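PDB 5K3J: acyl-coenzyme A oxidase acox-1.2 from Caenorhabditis elegans, which catalyses the FAD-dependent first desaturation step in peroxisomal beta-oxidation of ascaroside pheromone side chains, passing the electrons to oxygen to give hydrogen peroxide. Local coordinates for residues Arg348-Ala351 with Phe352-Gly356; Thr531-Phe534 with Ile535-Phe539. All coordinates share one frame; numbering follows the deposited sequence.

In the fold
Coming from the N terminus, the chain first reaches contact 1, on helix 343-363 in the C-alpha1 part of the oxidase, and much later contact 2, on helix 520-543 in the C-terminal family region. Each contact spans about one turn between adjoining segments, so neither closes a long loop; they follow in series, with no nesting or crossing. In space, though, their centres are about 9 Å apart, because the two helices pack against each other: CB of A351 lies 3.5 Å from CD2 of F539, and T355 rests on A538. Together they join two helical regions distant in sequence, beside a bound ATP.

Contact 1. Residues Arg348-Ala351 with Phe352-Gly356; sequences RAYA and FIFTG
On a buried turn of helix 343-363, R348 and F352 sit one turn apart and point the same way, side by side. The aliphatic root of the arginine covers the phenyl ring: CB of R348 stands 4.0 Å from the ring centroid of F352, over the face, in a CH-pi contact. CG of R348 follows, 3.8 Å from CZ of F352. The ring reaches back because its CG is anti to its own carbonyl carbon (chi1 -66°). Beyond CG the arginine runs extended, carrying its guanidinium past the ring to a salt bridge between its NE and E566. Replacing F352 by an alanine is likely to leave the R348 methylenes without this backing and to open a gap toward V392 and T396 of helix 379-405.

Y350 and F354 repeat the one-turn spacing on another side: CZ of F354 comes up at the edge of the tyrosine ring, 4.0 Å from CD2 of Y350. OH of Y350 is hydrogen-bonded to O of L604.

A351 O accepts two hydrogen bonds, from T355 N at 3.0 Å and from T355 OG1 at 2.6 Å, the two donors arriving from opposite faces of the carbonyl plane. A threonine hydroxyl turned back onto the carbonyl four residues earlier is a familiar way for an alpha-helix to satisfy a buried polar group.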
loop_
_atom_site.group_PDB
_atom_site.type_symbol
_atom_site.label_atom_id
_atom_site.label_comp_id
_atom_site.label_asym_id
_atom_site.label_seq_id
_atom_site.Cartn_x
_atom_site.Cartn_y
_atom_site.Cartn_z
ATOM N N ARG A 348 7.565 4.686 -16.155
ATOM C CA ARG A 348 7.415 5.793 -15.218
ATOM C C ARG A 348 8.693 6.043 -14.428
ATOM O O ARG A 348 9.053 7.187 -14.170
ATOM C CB ARG A 348 6.252 5.526 -14.261
ATOM C CG ARG A 348 4.889 5.877 -14.838
ATOM C CD ARG A 348 3.755 5.385 -13.953
ATOM N NE ARG A 348 2.471 5.936 -14.376
ATOM C CZ ARG A 348 1.303 5.612 -13.834
ATOM N NH1 ARG A 348 1.254 4.729 -12.847
ATOM N NH2 ARG A 348 0.184 6.166 -14.282
ATOM N N ALA A 349 9.372 4.965 -14.048
ATOM C CA ALA A 349 10.612 5.069 -13.287
ATOM C C ALA A 349 11.648 5.891 -14.044
ATOM O O ALA A 349 12.314 6.752 -13.466
ATOM C CB ALA A 349 11.158 3.692 -12.973
ATOM N N TYR A 350 11.782 5.614 -15.339
ATOM C CA TYR A 350 12.644 6.401 -16.210
ATOM C C TYR A 350 12.113 7.821 -16.365
ATOM O O TYR A 350 12.862 8.788 -16.241
ATOM C CB TYR A 350 12.775 5.739 -17.583
ATOM C CG TYR A 350 13.762 4.593 -17.624
ATOM C CD1 TYR A 350 13.334 3.280 -17.504
ATOM C CD2 TYR A 350 15.120 4.828 -17.783
ATOM C CE1 TYR A 350 14.229 2.229 -17.540
ATOM C CE2 TYR A 350 16.027 3.785 -17.820
ATOM C CZ TYR A 350 15.574 2.485 -17.699
ATOM O OH TYR A 350 16.468 1.441 -17.735
ATOM N N ALA A 351 10.815 7.935 -16.633
ATOM C CA ALA A 351 10.187 9.230 -16.871
ATOM C C ALA A 351 10.305 10.140 -15.654
ATOM O O ALA A 351 10.581 11.333 -15.789
ATOM C CB ALA A 351 8.726 9.050 -17.254
ATOM N N PHE A 352 10.101 9.572 -14.469
ATOM C CA PHE A 352 10.178 10.344 -13.230
ATOM C C PHE A 352 11.594 10.862 -12.992
ATOM O O PHE A 352 11.790 12.019 -12.624
ATOM C CB PHE A 352 9.734 9.510 -12.020
ATOM C CG PHE A 352 8.282 9.118 -12.038
ATOM C CD1 PHE A 352 7.403 9.688 -12.943
ATOM C CD2 PHE A 352 7.796 8.177 -11.143
ATOM C CE1 PHE A 352 6.073 9.325 -12.961
ATOM C CE2 PHE A 352 6.467 7.811 -11.156
ATOM C CZ PHE A 352 5.605 8.386 -12.067
ATOM N N ILE A 353 12.577 9.990 -13.203
ATOM C CA ILE A 353 13.978 10.308 -12.935
ATOM C C ILE A 353 14.479 11.446 -13.821
ATOM O O ILE A 353 15.172 12.351 -13.350
ATOM C CB ILE A 353 14.868 9.059 -13.122
ATOM C CG1 ILE A 353 14.692 8.116 -11.931
ATOM C CG2 ILE A 353 16.335 9.443 -13.275
ATOM C CD1 ILE A 353 15.296 6.748 -12.142
ATOM N N PHE A 354 14.112 11.407 -15.099
ATOM C CA PHE A 354 14.489 12.465 -16.032
ATOM C C PHE A 354 13.759 13.756 -15.689
ATOM O O PHE A 354 14.305 14.851 -15.833
ATOM C CB PHE A 354 14.186 12.049 -17.471
ATOM C CG PHE A 354 14.937 10.827 -17.915
ATOM C CD1 PHE A 354 16.218 10.588 -17.455
ATOM C CD2 PHE A 354 14.360 9.912 -18.782
ATOM C CE1 PHE A 354 16.913 9.470 -17.851
ATOM C CE2 PHE A 354 15.051 8.788 -19.183
ATOM C CZ PHE A 354 16.331 8.566 -18.715
ATOM N N THR A 355 12.519 13.615 -15.238
ATOM C CA THR A 355 11.750 14.744 -14.740
ATOM C C THR A 355 12.414 15.285 -13.479
ATOM O O THR A 355 12.376 16.485 -13.204
ATOM C CB THR A 355 10.288 14.339 -14.448
ATOM O OG1 THR A 355 9.700 13.778 -15.630
ATOM C CG2 THR A 355 9.463 15.535 -14.000
ATOM N N GLY A 356 13.036 14.383 -12.724
ATOM C CA GLY A 356 13.740 14.747 -11.510
ATOM C C GLY A 356 14.997 15.559 -11.768
ATOM O O GLY A 356 15.302 16.484 -11.017
#

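Contact 2. Residues Thr531-Phe534 with Ile535-Phe539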
loop_
_atom_site.group_PDB
_atom_site.type_symbol
_atom_site.label_atom_id
_atom_site.label_comp_id
_atom_site.label_asym_id
_atom_site.label_seq_id
_atom_site.Cartn_x
_atom_site.Cartn_y
_atom_site.Cartn_z
ATOM N N THR A 531 0.855 18.089 -14.350
ATOM C CA THR A 531 2.154 17.486 -14.038
ATOM C C THR A 531 2.437 16.232 -14.846
ATOM O O THR A 531 3.595 15.888 -15.082
ATOM C CB THR A 531 2.279 17.104 -12.554
ATOM O OG1 THR A 531 1.764 15.782 -12.350
ATOM C CG2 THR A 531 1.538 18.081 -11.685
ATOM N N ARG A 532 1.385 15.526 -15.238
ATOM C CA ARG A 532 1.567 14.340 -16.053
ATOM C C ARG A 532 2.042 14.762 -17.431
ATOM O O ARG A 532 2.841 14.073 -18.064
ATOM C CB ARG A 532 0.278 13.525 -16.146
ATOM C CG ARG A 532 -0.058 12.763 -14.874
ATOM C CD ARG A 532 -0.368 11.309 -15.170
ATOM N NE ARG A 532 -1.718 10.947 -14.758
ATOM C CZ ARG A 532 -2.247 9.741 -14.930
ATOM N NH1 ARG A 532 -1.536 8.781 -15.506
ATOM N NH2 ARG A 532 -3.486 9.491 -14.526
ATOM N N LEU A 533 1.545 15.907 -17.886
ATOM C CA LEU A 533 2.014 16.502 -19.128
ATOM C C LEU A 533 3.500 16.813 -19.025
ATOM O O LEU A 533 4.263 16.531 -19.948
ATOM C CB LEU A 533 1.221 17.771 -19.456
ATOM C CG LEU A 533 1.809 18.749 -20.479
ATOM C CD1 LEU A 533 2.047 18.086 -21.831
ATOM C CD2 LEU A 533 0.905 19.961 -20.636
ATOM N N PHE A 534 3.905 17.383 -17.894
ATOM C CA PHE A 534 5.296 17.778 -17.690
ATOM C C PHE A 534 6.239 16.582 -17.658
ATOM O O PHE A 534 7.310 16.618 -18.261
ATOM C CB PHE A 534 5.441 18.579 -16.395
ATOM C CG PHE A 534 6.831 19.098 -16.160
ATOM C CD1 PHE A 534 7.216 20.333 -16.655
ATOM C CD2 PHE A 534 7.753 18.348 -15.447
ATOM C CE1 PHE A 534 8.496 20.810 -16.444
ATOM C CE2 PHE A 534 9.030 18.818 -15.234
ATOM C CZ PHE A 534 9.403 20.054 -15.734
ATOM N N ILE A 535 5.843 15.539 -16.934
ATOM C CA ILE A 535 6.632 14.313 -16.835
ATOM C C ILE A 535 6.939 13.759 -18.224
ATOM O O ILE A 535 8.056 13.317 -18.499
ATOM C CB ILE A 535 5.904 13.242 -15.992
ATOM C CG1 ILE A 535 5.785 13.705 -14.539
ATOM C CG2 ILE A 535 6.637 11.910 -16.054
ATOM C CD1 ILE A 535 4.763 12.938 -13.728
ATOM N N ILE A 536 5.942 13.812 -19.101
ATOM C CA ILE A 536 6.081 13.354 -20.477
ATOM C C ILE A 536 7.084 14.203 -21.264
ATOM O O ILE A 536 7.983 13.664 -21.915
ATOM C CB ILE A 536 4.722 13.372 -21.194
ATOM C CG1 ILE A 536 3.787 12.343 -20.559
ATOM C CG2 ILE A 536 4.891 13.090 -22.676
ATOM C CD1 ILE A 536 2.412 12.310 -21.175
ATOM N N GLU A 537 6.924 15.523 -21.198
ATOM C CA GLU A 537 7.819 16.450 -21.888
ATOM C C GLU A 537 9.260 16.267 -21.441
ATOM O O GLU A 537 10.176 16.172 -22.261
ATOM C CB GLU A 537 7.393 17.898 -21.641
ATOM C CG GLU A 537 5.987 18.231 -22.077
ATOM C CD GLU A 537 5.697 19.711 -21.972
ATOM O OE1 GLU A 537 5.397 20.178 -20.852
ATOM O OE2 GLU A 537 5.782 20.409 -23.005
ATOM N N ALA A 538 9.444 16.231 -20.125
ATOM C CA ALA A 538 10.751 16.027 -19.515
ATOM C C ALA A 538 11.422 14.768 -20.053
ATOM O O ALA A 538 12.611 14.774 -20.376
ATOM C CB ALA A 538 10.616 15.947 -18.003
ATOM N N PHE A 539 10.643 13.692 -20.132
ATOM C CA PHE A 539 11.094 12.428 -20.700
ATOM C C PHE A 539 11.586 12.657 -22.123
ATOM O O PHE A 539 12.721 12.318 -22.461
ATOM C CB PHE A 539 9.954 11.405 -20.680
ATOM C CG PHE A 539 10.404 9.968 -20.773
ATOM C CD1 PHE A 539 11.729 9.639 -21.011
ATOM C CD2 PHE A 539 9.486 8.943 -20.624
ATOM C CE1 PHE A 539 12.130 8.316 -21.096
ATOM C CE2 PHE A 539 9.879 7.620 -20.706
ATOM C CZ PHE A 539 11.200 7.304 -20.942
#
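L533 and E537 meet one turn apart on helix 520-543, where the leucine methyl CD1 of L533 lies 4.0 Å from CG of E537. The two side chains run aslant to one another, and OE1 of E537 comes within 3.9 Å of CG of L533, so the leucine meets both the aliphatic and the carboxylate part of the glutamate. Next along the chain, F534 turns its CG anti to the backbone N (chi1 -176°), which brings the ring alongside the following turn; its CE2 approaches CB of A538 at 4.3 Å. I535 folds back over the preceding turn, its CD1 4.4 Å from OG1 of T531.

Beneath these side chains runs the ordinary i to i+4 ladder. E537 N hydrogen-bonds to L533 O at 3.1 Å, and A538 N hydrogen-bonds to F534 O at 2.9 Å.

Farther out, neighbouring helices fix the faces of this one. L533 and I536 pack on V484 and F487 of helix 481-507, while F534 and I535 reach L384 and L388, respectively, of helix 379-405. R532 leads off toward the nucleotide, its NH1 in a salt bridge with E566 and its NH2 in another with D569, a residue of the ATP pocket. With its side chain about 5 Å from bound ATP, R532 places this largely buried turn of a helix in the C-terminal helical region at the edge of the ATP site shared between the two subunits.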